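Local coordinates for protein alpha-glucosidase (Pseudoalteromonas sp. K8, PDB 5HQA) that hydrolyses alpha-glucosides as a chloride-activated enzyme of glycoside hydrolase family 97, holding a calcium ion and acarbose in this structure, at residues A[37-43]-A[123-129]; A[182-188]-A[227-233]; A[80-86]-A[98-104]; A[189-193]-A[217-221]. All blocks are in the same frame, centred on the assembly; numbering follows the deposited sequence.

In the fold
All four contacts lie in the N-terminal beta-sandwich, away from the calcium, magnesium and glycan sites. Contacts 2 and 3 pair strands of one antiparallel sheet and meet where Trp-228 packs on Arg-100 and Lys-102; contacts 1 and 4 reach the other, where 122-134 and 218-221 are neighbours, though 218-221 faces a loop in contact 4. Contact 2 is the most buried, with isoleucines and a buried ion pair. Contact 3, a hairpin, is largely buried but has a polar row on one face. Contacts 1 and 4 are only partly buried: the first combines a bulged backbone with aromatic packing, the second is held by side chains. Glu-128 of contact 1 binds Arg-229 of contact 2 and Tyr-192 of contact 4.

Contact 1 (A[37-43]-A[123-129]); sequences ALGFEFK and IEITKEL
Ile-125 reaches two phenylalanine rings of segment 37-43 with different branches. Its CD1 lies 4.1 Å from CD1 of Phe-40, while its CG1 comes to 3.8 Å from CE1 of Phe-42, and both rings are met obliquely. CD1 of Ile-123 approaches the same Phe-42 atom, CE1, at 3.7 Å; it gets there because CG1 of Ile-123 stands between the backbone N and the carbonyl carbon (chi1 58°). With an alanine in place of Ile-125, Phe-40 and Phe-42 would probably lose their shared neighbour, opening a gap between the two rings and Tyr-192.

The backbone beneath is antiparallel and interrupted by a classic beta bulge, one of the joins within a sheet of the galactose mutarotase-like sandwich. Glu-41 faces both Thr-126 and Lys-127: its O accepts from Thr-126 N at 2.9 Å and from Lys-127 N at 3.1 Å, both donors coming from the same face of the carbonyl plane. The extra residue shifts the register by one, and beyond it the side chains of Phe-42 and Ile-125 diverge.

At the outer end the extended Lys-43 chain runs alongside Glu-124 in the same direction. Its NZ makes a long salt bridge of 3.8 Å to Glu-124 OE2, and a water joins the same two atoms. A second water links Glu-41 OE1 to Thr-126 OG1. On the inner side, Glu-128 rests its CG against Phe-40 CE1 at 4.0 Å, and its carboxylate is held by Thr-130, Tyr-192 and Arg-229. Phe-40 in turn meets Phe-224 edge-to-face.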
# COMPACT_ATOMS: atom_id res chain seq x y z
N ALA A 37 6.83 -23.62 13.20
CA ALA A 37 5.63 -24.37 13.55
C ALA A 37 4.42 -23.97 12.70
O ALA A 37 4.35 -22.87 12.13
CB ALA A 37 5.30 -24.17 15.03
N LEU A 38 3.45 -24.89 12.63
CA LEU A 38 2.17 -24.71 11.96
C LEU A 38 1.06 -25.20 12.88
O LEU A 38 1.25 -26.17 13.62
CB LEU A 38 2.11 -25.50 10.64
CG LEU A 38 3.21 -25.15 9.64
CD1 LEU A 38 3.27 -26.21 8.54
CD2 LEU A 38 2.97 -23.78 9.04
N GLY A 39 -0.10 -24.55 12.84
CA GLY A 39 -1.25 -25.05 13.57
C GLY A 39 -2.14 -23.94 14.11
O GLY A 39 -1.99 -22.77 13.76
N PHE A 40 -3.09 -24.35 14.97
CA PHE A 40 -4.11 -23.48 15.53
C PHE A 40 -4.43 -23.87 16.97
O PHE A 40 -4.40 -25.05 17.33
CB PHE A 40 -5.45 -23.53 14.78
CG PHE A 40 -5.37 -23.14 13.34
CD1 PHE A 40 -5.38 -21.80 12.97
CD2 PHE A 40 -5.32 -24.10 12.35
CE1 PHE A 40 -5.32 -21.43 11.63
CE2 PHE A 40 -5.26 -23.74 11.00
CZ PHE A 40 -5.26 -22.41 10.64
N GLU A 41 -4.80 -22.86 17.77
CA GLU A 41 -5.54 -23.05 19.01
C GLU A 41 -6.89 -22.34 18.88
O GLU A 41 -7.00 -21.30 18.22
CB GLU A 41 -4.77 -22.52 20.22
CG GLU A 41 -3.50 -23.30 20.48
CD GLU A 41 -2.73 -22.81 21.69
OE1 GLU A 41 -3.19 -21.87 22.37
OE2 GLU A 41 -1.65 -23.39 21.96
N PHE A 42 -7.91 -22.91 19.53
CA PHE A 42 -9.29 -22.44 19.46
C PHE A 42 -9.79 -22.16 20.87
O PHE A 42 -9.24 -22.66 21.85
CB PHE A 42 -10.22 -23.46 18.80
CG PHE A 42 -9.74 -23.96 17.47
CD1 PHE A 42 -9.99 -23.23 16.32
CD2 PHE A 42 -9.05 -25.16 17.38
CE1 PHE A 42 -9.55 -23.70 15.09
CE2 PHE A 42 -8.60 -25.63 16.15
CZ PHE A 42 -8.86 -24.90 15.00
N LYS A 43 -10.86 -21.37 20.95
CA LYS A 43 -11.43 -21.06 22.26
C LYS A 43 -11.95 -22.33 22.92
O LYS A 43 -11.71 -22.56 24.11
CB LYS A 43 -12.54 -20.03 22.13
CG LYS A 43 -13.25 -19.76 23.44
CD LYS A 43 -14.31 -18.70 23.29
CE LYS A 43 -15.16 -18.63 24.54
NZ LYS A 43 -16.42 -17.89 24.27
N ILE A 123 -16.49 -22.25 15.23
CA ILE A 123 -15.22 -22.23 15.93
C ILE A 123 -14.72 -20.80 16.02
O ILE A 123 -15.11 -19.92 15.25
CB ILE A 123 -14.17 -23.15 15.27
CG1 ILE A 123 -13.92 -22.76 13.82
CG2 ILE A 123 -14.61 -24.60 15.34
CD1 ILE A 123 -12.61 -22.09 13.64
N GLU A 124 -13.86 -20.58 17.00
CA GLU A 124 -13.23 -19.28 17.21
C GLU A 124 -11.74 -19.52 17.39
O GLU A 124 -11.32 -20.10 18.40
CB GLU A 124 -13.83 -18.57 18.42
CG GLU A 124 -15.32 -18.30 18.25
CD GLU A 124 -15.91 -17.57 19.44
OE1 GLU A 124 -16.35 -16.42 19.27
OE2 GLU A 124 -15.93 -18.15 20.54
N ILE A 125 -10.95 -19.10 16.41
CA ILE A 125 -9.50 -19.21 16.53
C ILE A 125 -9.02 -18.21 17.56
O ILE A 125 -9.35 -17.02 17.50
CB ILE A 125 -8.83 -18.97 15.17
CG1 ILE A 125 -9.25 -20.03 14.15
CG2 ILE A 125 -7.29 -18.91 15.32
CD1 ILE A 125 -8.85 -19.66 12.75
N THR A 126 -8.24 -18.69 18.53
CA THR A 126 -7.60 -17.82 19.50
C THR A 126 -6.11 -17.66 19.26
O THR A 126 -5.53 -16.69 19.75
CB THR A 126 -7.82 -18.35 20.92
OG1 THR A 126 -7.40 -19.72 20.99
CG2 THR A 126 -9.30 -18.27 21.29
N LYS A 127 -5.48 -18.57 18.52
CA LYS A 127 -4.08 -18.40 18.16
C LYS A 127 -3.81 -19.17 16.88
O LYS A 127 -4.24 -20.32 16.74
CB LYS A 127 -3.15 -18.89 19.28
CG LYS A 127 -1.69 -18.48 19.06
CD LYS A 127 -0.83 -18.74 20.29
CE LYS A 127 -1.40 -18.02 21.50
NZ LYS A 127 -1.39 -16.54 21.34
N GLU A 128 -3.11 -18.53 15.95
CA GLU A 128 -2.51 -19.23 14.82
C GLU A 128 -1.05 -19.48 15.18
O GLU A 128 -0.33 -18.53 15.52
CB GLU A 128 -2.64 -18.41 13.53
CG GLU A 128 -2.08 -19.14 12.32
CD GLU A 128 -2.21 -18.37 11.03
OE1 GLU A 128 -3.23 -17.66 10.85
OE2 GLU A 128 -1.30 -18.48 10.18
N LEU A 129 -0.62 -20.74 15.14
CA LEU A 129 0.70 -21.12 15.63
C LEU A 129 1.81 -20.89 14.61
O LEU A 129 2.98 -21.10 14.94
CB LEU A 129 0.70 -22.58 16.07
CG LEU A 129 -0.29 -22.90 17.20
CD1 LEU A 129 -0.23 -24.39 17.55
CD2 LEU A 129 0.00 -22.05 18.44
O HOH W 1 -5.15 -19.89 22.41
O HOH W 2 -18.24 -18.08 22.19

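Contact 2 (A[182-188]-A[227-233]); sequences ISIHEAA and PWRTIQI
Glu-186 and Arg-229 form a non-hydrogen-bonded pair in the antiparallel strands 181-187 and 224-234 of one large sheet in the N-terminal beta-sandwich. The glutamate leaves the backbone close to its partner strand: CB is 3.0 Å from Trp-228 O. CG then stands between the backbone N and the carbonyl carbon (chi1 51°), and the extended chain runs alongside Arg-229. At the tip, OE2 accepts from Arg-229 NH1 at 2.9 Å in a salt bridge. The arginine offers the edge of its guanidinium, but approaches OE2 from above the carboxylate plane, 41° out of it. The other oxygen, OE1, takes the backbone N of Met-195 and Lys-440 NZ, so the carboxylate also ties this sheet to the catalytic part. Arg-229 NE is occupied by Glu-128, and two carboxylates share the buried guanidinium.

Farther along the same face the pair gives way to isoleucines. Ile-182 CG2 and Ile-231 CG2 touch at 3.8 Å, and Phe-132 of the opposing sheet packs on Ile-184 and Ile-231. On the reverse face Ala-187 packs on Trp-228, but Ser-183, His-185, Thr-230 and Gln-232 make the rest polar: a water bridges Ser-183 O and Thr-230 OG1, while His-185 is bound through its ring nitrogens to Thr-170 and to Asp-441 O. Beside the ion pair, another water donates to Glu-186 OE2 at 2.6 Å and accepts from Arg-229 NH2 at 2.8 Å.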
# COMPACT_ATOMS: atom_id res chain seq x y z
N ILE A 182 14.71 -10.46 2.80
CA ILE A 182 13.51 -11.25 3.05
C ILE A 182 12.42 -10.30 3.51
O ILE A 182 12.68 -9.35 4.25
CB ILE A 182 13.77 -12.36 4.10
CG1 ILE A 182 14.87 -13.30 3.60
CG2 ILE A 182 12.48 -13.12 4.43
CD1 ILE A 182 15.27 -14.37 4.59
N SER A 183 11.18 -10.56 3.08
CA SER A 183 10.06 -9.77 3.56
C SER A 183 8.87 -10.68 3.80
O SER A 183 8.51 -11.47 2.92
CB SER A 183 9.69 -8.67 2.56
OG SER A 183 8.75 -7.77 3.13
N ILE A 184 8.25 -10.55 4.97
CA ILE A 184 7.11 -11.37 5.36
C ILE A 184 5.85 -10.51 5.28
O ILE A 184 5.83 -9.37 5.76
CB ILE A 184 7.31 -11.93 6.78
CG1 ILE A 184 8.58 -12.78 6.82
CG2 ILE A 184 6.08 -12.76 7.22
CD1 ILE A 184 9.00 -13.17 8.21
N HIS A 185 4.80 -11.07 4.69
CA HIS A 185 3.55 -10.33 4.53
C HIS A 185 2.43 -11.37 4.39
O HIS A 185 2.61 -12.53 4.76
CB HIS A 185 3.69 -9.35 3.35
CG HIS A 185 2.55 -8.39 3.20
ND1 HIS A 185 2.05 -7.64 4.24
CD2 HIS A 185 1.82 -8.05 2.10
CE1 HIS A 185 1.06 -6.88 3.80
NE2 HIS A 185 0.90 -7.11 2.51
N GLU A 186 1.28 -10.95 3.87
CA GLU A 186 0.21 -11.90 3.61
C GLU A 186 -0.58 -11.43 2.39
O GLU A 186 -0.48 -10.27 1.96
CB GLU A 186 -0.69 -12.09 4.84
CG GLU A 186 -1.21 -10.83 5.49
CD GLU A 186 -2.07 -11.14 6.71
OE1 GLU A 186 -2.11 -10.30 7.64
OE2 GLU A 186 -2.71 -12.22 6.76
N ALA A 187 -1.36 -12.34 1.81
CA ALA A 187 -2.11 -12.03 0.61
C ALA A 187 -3.54 -12.54 0.74
O ALA A 187 -3.78 -13.60 1.33
CB ALA A 187 -1.44 -12.63 -0.64
N ALA A 188 -4.48 -11.78 0.17
CA ALA A 188 -5.90 -12.13 0.13
C ALA A 188 -6.47 -12.24 1.55
O ALA A 188 -7.03 -13.26 1.95
CB ALA A 188 -6.14 -13.43 -0.66
N PRO A 227 -5.84 -16.69 4.99
CA PRO A 227 -5.13 -15.96 3.93
C PRO A 227 -3.78 -16.60 3.68
O PRO A 227 -3.30 -17.44 4.45
CB PRO A 227 -4.99 -14.54 4.50
CG PRO A 227 -6.03 -14.45 5.61
CD PRO A 227 -6.11 -15.85 6.17
N TRP A 228 -3.14 -16.19 2.59
CA TRP A 228 -1.78 -16.64 2.32
C TRP A 228 -0.80 -15.93 3.24
O TRP A 228 -0.93 -14.73 3.50
CB TRP A 228 -1.42 -16.36 0.86
CG TRP A 228 -2.25 -17.15 -0.10
CD1 TRP A 228 -3.45 -16.79 -0.64
CD2 TRP A 228 -1.95 -18.45 -0.62
NE1 TRP A 228 -3.92 -17.79 -1.47
CE2 TRP A 228 -3.01 -18.82 -1.48
CE3 TRP A 228 -0.88 -19.33 -0.45
CZ2 TRP A 228 -3.03 -20.03 -2.17
CZ3 TRP A 228 -0.90 -20.55 -1.13
CH2 TRP A 228 -1.97 -20.89 -1.97
N ARG A 229 0.18 -16.67 3.74
CA ARG A 229 1.35 -16.09 4.40
C ARG A 229 2.47 -16.05 3.36
O ARG A 229 2.70 -17.05 2.68
CB ARG A 229 1.78 -16.94 5.60
CG ARG A 229 0.89 -16.80 6.84
CD ARG A 229 -0.48 -17.48 6.69
NE ARG A 229 -1.36 -17.10 7.79
CZ ARG A 229 -2.01 -15.94 7.86
NH1 ARG A 229 -1.90 -15.04 6.87
NH2 ARG A 229 -2.78 -15.67 8.91
N THR A 230 3.13 -14.90 3.21
CA THR A 230 4.09 -14.74 2.12
C THR A 230 5.48 -14.46 2.67
O THR A 230 5.65 -13.70 3.63
CB THR A 230 3.69 -13.63 1.13
OG1 THR A 230 3.68 -12.35 1.78
CG2 THR A 230 2.31 -13.89 0.56
N ILE A 231 6.48 -15.08 2.04
CA ILE A 231 7.89 -14.88 2.37
C ILE A 231 8.61 -14.57 1.07
O ILE A 231 8.91 -15.48 0.29
CB ILE A 231 8.51 -16.10 3.07
CG1 ILE A 231 7.66 -16.51 4.28
CG2 ILE A 231 9.94 -15.78 3.48
CD1 ILE A 231 8.06 -17.85 4.89
N GLN A 232 8.89 -13.29 0.82
CA GLN A 232 9.70 -12.92 -0.33
C GLN A 232 11.17 -13.07 0.02
O GLN A 232 11.59 -12.74 1.14
CB GLN A 232 9.41 -11.47 -0.74
CG GLN A 232 8.00 -11.26 -1.27
CD GLN A 232 7.79 -9.85 -1.77
OE1 GLN A 232 7.00 -9.07 -1.21
NE2 GLN A 232 8.48 -9.51 -2.85
N ILE A 233 11.94 -13.58 -0.93
CA ILE A 233 13.37 -13.85 -0.73
C ILE A 233 14.10 -13.43 -1.99
O ILE A 233 13.73 -13.86 -3.09
CB ILE A 233 13.63 -15.34 -0.44
CG1 ILE A 233 12.78 -15.83 0.74
CG2 ILE A 233 15.12 -15.58 -0.21
CD1 ILE A 233 12.75 -17.35 0.89
O HOH W 3 6.04 -11.14 1.50
O HOH W 4 6.52 -8.51 1.42
O HOH W 5 -3.99 -13.18 8.75

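Contact 3 (A[80-86]-A[98-104]); sequences HNEVTVT and SVRFKAF. With FMT (formic acid), chain I.
Asn-81 with Ala-103, Val-83 with Phe-101 and Val-85 with Val-99 are each joined by two backbone hydrogen bonds, in a regular antiparallel register. Between them the polar side chains of one face interlock. Arg-100 NH1 donates to Glu-82 OE2 at 2.7 Å, with carboxylate and guanidinium planes nearly perpendicular (83°). Thr-84 OG1 lies over one guanidinium face, and NH2 binds O1 of a formic acid molecule, probably from the crystallisation liquor, at 3.3 Å. Glu-113 takes Arg-100 NE. A leucine in place of Arg-100 would probably leave the carboxylates of Glu-82 and Glu-113 without their shared positive partner.

The two strands form a beta hairpin in the N-terminal beta-sandwich, and its other face, with Val-83, Val-85 and Phe-101, packs on strands 2-4 and 10-15 of the opposing sheet. On the polar face, His-80 NE2 donates to Glu-82 OE1 at 3.2 Å, while Asp-78 binds its ND1; the two bonds fix the rotation of the ring. Lys-102 lays its CD over a face of the imidazole, and His-80 CB sits above the centre of the Phe-104 ring, 3.7 Å from the centroid. At the far end Thr-86 OG1 and Ser-98 OG share a hydrogen bond of 2.9 Å.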
# COMPACT_ATOMS: atom_id res chain seq x y z
N HIS A 80 5.02 -21.05 -10.83
CA HIS A 80 5.33 -21.57 -9.51
C HIS A 80 5.12 -23.08 -9.49
O HIS A 80 4.40 -23.63 -10.33
CB HIS A 80 4.48 -20.90 -8.41
CG HIS A 80 3.03 -21.26 -8.44
ND1 HIS A 80 2.08 -20.52 -9.12
CD2 HIS A 80 2.35 -22.28 -7.85
CE1 HIS A 80 0.89 -21.07 -8.96
NE2 HIS A 80 1.03 -22.14 -8.20
N ASN A 81 5.79 -23.73 -8.55
CA ASN A 81 5.47 -25.10 -8.19
C ASN A 81 4.63 -25.08 -6.93
O ASN A 81 4.76 -24.19 -6.09
CB ASN A 81 6.73 -25.93 -7.99
CG ASN A 81 7.49 -26.14 -9.27
OD1 ASN A 81 6.90 -26.35 -10.33
ND2 ASN A 81 8.82 -26.07 -9.19
N GLU A 82 3.76 -26.07 -6.80
CA GLU A 82 2.75 -26.09 -5.75
C GLU A 82 2.74 -27.47 -5.11
O GLU A 82 2.89 -28.48 -5.80
CB GLU A 82 1.38 -25.77 -6.35
CG GLU A 82 0.23 -25.63 -5.38
CD GLU A 82 -1.01 -25.07 -6.08
OE1 GLU A 82 -0.86 -24.45 -7.16
OE2 GLU A 82 -2.13 -25.27 -5.59
N VAL A 83 2.59 -27.51 -3.79
CA VAL A 83 2.35 -28.78 -3.11
C VAL A 83 1.29 -28.56 -2.04
O VAL A 83 1.33 -27.56 -1.31
CB VAL A 83 3.63 -29.39 -2.51
CG1 VAL A 83 4.17 -28.54 -1.36
CG2 VAL A 83 3.37 -30.85 -2.06
N THR A 84 0.34 -29.48 -1.96
CA THR A 84 -0.63 -29.51 -0.88
C THR A 84 -0.26 -30.66 0.04
O THR A 84 -0.20 -31.82 -0.41
CB THR A 84 -2.05 -29.65 -1.41
OG1 THR A 84 -2.32 -28.58 -2.33
CG2 THR A 84 -3.05 -29.59 -0.26
N VAL A 85 0.02 -30.35 1.30
CA VAL A 85 0.45 -31.33 2.29
C VAL A 85 -0.70 -31.55 3.24
O VAL A 85 -1.20 -30.60 3.85
CB VAL A 85 1.70 -30.84 3.05
CG1 VAL A 85 2.17 -31.92 4.01
CG2 VAL A 85 2.80 -30.46 2.07
N THR A 86 -1.15 -32.80 3.37
CA THR A 86 -2.27 -33.13 4.24
C THR A 86 -1.73 -33.73 5.53
O THR A 86 -0.91 -34.65 5.50
CB THR A 86 -3.23 -34.10 3.56
OG1 THR A 86 -3.80 -33.47 2.41
CG2 THR A 86 -4.36 -34.48 4.51
N SER A 98 -4.86 -29.32 5.75
CA SER A 98 -3.84 -29.28 4.73
C SER A 98 -3.20 -27.90 4.70
O SER A 98 -3.81 -26.92 5.12
CB SER A 98 -4.41 -29.63 3.35
OG SER A 98 -4.90 -30.97 3.34
N VAL A 99 -1.96 -27.85 4.23
CA VAL A 99 -1.30 -26.58 3.95
C VAL A 99 -0.87 -26.61 2.50
O VAL A 99 -0.25 -27.58 2.05
CB VAL A 99 -0.10 -26.33 4.89
CG1 VAL A 99 0.48 -24.96 4.63
CG2 VAL A 99 -0.56 -26.39 6.34
N ARG A 100 -1.23 -25.57 1.75
CA ARG A 100 -0.87 -25.45 0.35
C ARG A 100 0.30 -24.48 0.26
O ARG A 100 0.20 -23.36 0.77
CB ARG A 100 -2.06 -24.95 -0.47
CG ARG A 100 -1.81 -24.88 -1.98
CD ARG A 100 -3.07 -24.39 -2.73
NE ARG A 100 -4.22 -25.23 -2.41
CZ ARG A 100 -4.57 -26.33 -3.08
NH1 ARG A 100 -3.89 -26.73 -4.15
NH2 ARG A 100 -5.63 -27.02 -2.68
N PHE A 101 1.40 -24.91 -0.36
CA PHE A 101 2.58 -24.08 -0.57
C PHE A 101 2.75 -23.79 -2.05
O PHE A 101 2.65 -24.70 -2.87
CB PHE A 101 3.85 -24.77 -0.07
CG PHE A 101 3.89 -24.99 1.41
CD1 PHE A 101 4.61 -24.14 2.24
CD2 PHE A 101 3.21 -26.05 1.98
CE1 PHE A 101 4.65 -24.34 3.61
CE2 PHE A 101 3.25 -26.26 3.35
CZ PHE A 101 3.97 -25.40 4.16
N LYS A 102 3.02 -22.53 -2.38
CA LYS A 102 3.36 -22.13 -3.75
C LYS A 102 4.76 -21.53 -3.72
O LYS A 102 5.01 -20.58 -2.98
CB LYS A 102 2.35 -21.14 -4.31
CG LYS A 102 0.96 -21.72 -4.54
CD LYS A 102 0.02 -20.69 -5.14
CE LYS A 102 -1.29 -21.31 -5.58
NZ LYS A 102 -2.10 -20.33 -6.37
N ALA A 103 5.67 -22.10 -4.52
CA ALA A 103 7.06 -21.66 -4.53
C ALA A 103 7.33 -20.97 -5.86
O ALA A 103 7.27 -21.60 -6.92
CB ALA A 103 8.00 -22.85 -4.33
N PHE A 104 7.60 -19.66 -5.80
CA PHE A 104 8.00 -18.84 -6.93
C PHE A 104 9.50 -18.59 -6.88
O PHE A 104 10.14 -18.75 -5.83
CB PHE A 104 7.29 -17.49 -6.92
CG PHE A 104 5.79 -17.57 -6.86
CD1 PHE A 104 5.03 -17.33 -8.00
CD2 PHE A 104 5.14 -17.83 -5.66
CE1 PHE A 104 3.65 -17.38 -7.95
CE2 PHE A 104 3.76 -17.89 -5.60
CZ PHE A 104 3.02 -17.66 -6.75
C FMT I . -4.79 -30.20 -4.74
O1 FMT I . -5.13 -30.15 -3.56
O2 FMT I . -5.31 -29.52 -5.64

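Contact 4 (A[189-193]-A[217-221]); sequences LVDYA and AVKKQ
The ring of Tyr-192 is clasped on both faces. CG2 of Val-218 sits over the centre of one, 3.7 Å from the centroid in a CH-pi contact, and CD of Pro-227 lies against the other. The second valine methyl, CG1, lies on the same side as CG2, out toward the rim, 3.6 Å from Tyr-192 CD1; at the edge, near the ring plane, comes Lys-220 CE, 4.0 Å from that CD1. The ring hydroxyl is bound by Glu-128, and Ala-193 CB adds to the apolar patch against Val-218 CG2.

Lys-220 bends at chi2 (-73°) and brings NZ to two oxygens of Asp-191: the backbone O at 2.9 Å and OD2 at 3.0 Å, the latter met from above the carboxylate plane. A water accepting from NZ at 2.9 Å passes the link on to Val-190 O. The other carboxylate oxygen, OD1, is held by Gln-413 and Asn-417 of the catalytic part.

The loop between strands 181-187 and 195-199 is fastened to the short strand 218-221 by side chains. With three acceptors round NZ and a carboxylate among them, Lys-220 is probably kept protonated, and its charge is likely to hold the loop at Asp-191 in place.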
# COMPACT_ATOMS: atom_id res chain seq x y z
N LEU A 189 -6.34 -11.15 2.30
CA LEU A 189 -6.85 -11.10 3.67
C LEU A 189 -8.35 -10.87 3.62
O LEU A 189 -8.81 -9.73 3.48
CB LEU A 189 -6.13 -10.02 4.47
CG LEU A 189 -6.62 -9.76 5.90
CD1 LEU A 189 -6.61 -11.03 6.75
CD2 LEU A 189 -5.77 -8.67 6.54
N VAL A 190 -9.11 -11.96 3.70
CA VAL A 190 -10.56 -11.97 3.52
C VAL A 190 -11.19 -12.75 4.67
O VAL A 190 -10.80 -13.90 4.91
CB VAL A 190 -10.97 -12.61 2.18
CG1 VAL A 190 -12.49 -12.65 2.05
CG2 VAL A 190 -10.34 -11.86 1.01
N ASP A 191 -12.15 -12.14 5.36
CA ASP A 191 -12.88 -12.79 6.45
C ASP A 191 -11.94 -13.43 7.47
O ASP A 191 -12.11 -14.58 7.88
CB ASP A 191 -13.87 -13.82 5.92
CG ASP A 191 -14.80 -14.35 7.00
OD1 ASP A 191 -15.15 -13.56 7.90
OD2 ASP A 191 -15.14 -15.56 6.98
N TYR A 192 -10.93 -12.67 7.89
CA TYR A 192 -9.92 -13.18 8.79
C TYR A 192 -9.27 -11.98 9.46
O TYR A 192 -9.44 -10.84 9.02
CB TYR A 192 -8.91 -14.03 8.03
CG TYR A 192 -8.15 -15.08 8.83
CD1 TYR A 192 -8.68 -16.36 9.02
CD2 TYR A 192 -6.87 -14.82 9.33
CE1 TYR A 192 -7.98 -17.33 9.72
CE2 TYR A 192 -6.15 -15.79 10.03
CZ TYR A 192 -6.72 -17.04 10.22
OH TYR A 192 -6.01 -18.00 10.90
N ALA A 193 -8.54 -12.24 10.54
CA ALA A 193 -7.84 -11.20 11.27
C ALA A 193 -6.45 -10.99 10.68
O ALA A 193 -5.78 -11.95 10.29
CB ALA A 193 -7.72 -11.57 12.75
N ALA A 217 -9.76 -14.26 17.99
CA ALA A 217 -9.18 -13.71 16.77
C ALA A 217 -10.11 -13.85 15.57
O ALA A 217 -10.41 -12.85 14.90
CB ALA A 217 -7.83 -14.37 16.49
N VAL A 218 -10.55 -15.07 15.26
CA VAL A 218 -11.28 -15.32 14.01
C VAL A 218 -12.48 -16.20 14.29
O VAL A 218 -12.34 -17.28 14.87
CB VAL A 218 -10.41 -15.98 12.93
CG1 VAL A 218 -11.22 -16.13 11.63
CG2 VAL A 218 -9.13 -15.18 12.70
N LYS A 219 -13.66 -15.77 13.84
CA LYS A 219 -14.88 -16.56 13.92
C LYS A 219 -15.13 -17.24 12.58
O LYS A 219 -15.18 -16.56 11.54
CB LYS A 219 -16.05 -15.67 14.31
CG LYS A 219 -15.84 -14.89 15.60
CD LYS A 219 -16.92 -13.83 15.82
CE LYS A 219 -16.71 -13.07 17.12
NZ LYS A 219 -17.71 -11.98 17.30
N LYS A 220 -15.28 -18.56 12.59
CA LYS A 220 -15.60 -19.32 11.39
C LYS A 220 -16.71 -20.32 11.70
O LYS A 220 -16.92 -20.72 12.85
CB LYS A 220 -14.37 -20.08 10.85
CG LYS A 220 -13.24 -19.19 10.35
CD LYS A 220 -13.60 -18.52 9.02
CE LYS A 220 -12.37 -17.86 8.40
NZ LYS A 220 -12.67 -17.30 7.05
N GLN A 221 -17.42 -20.73 10.66
CA GLN A 221 -18.38 -21.82 10.78
C GLN A 221 -17.95 -22.92 9.81
O GLN A 221 -18.03 -22.75 8.59
CB GLN A 221 -19.79 -21.33 10.47
CG GLN A 221 -20.83 -22.40 10.66
CD GLN A 221 -22.22 -21.89 10.39
OE1 GLN A 221 -22.64 -21.78 9.23
NE2 GLN A 221 -22.95 -21.55 11.46
O HOH W 6 -10.08 -16.82 5.92
O HOH W 7 -16.99 -16.56 8.70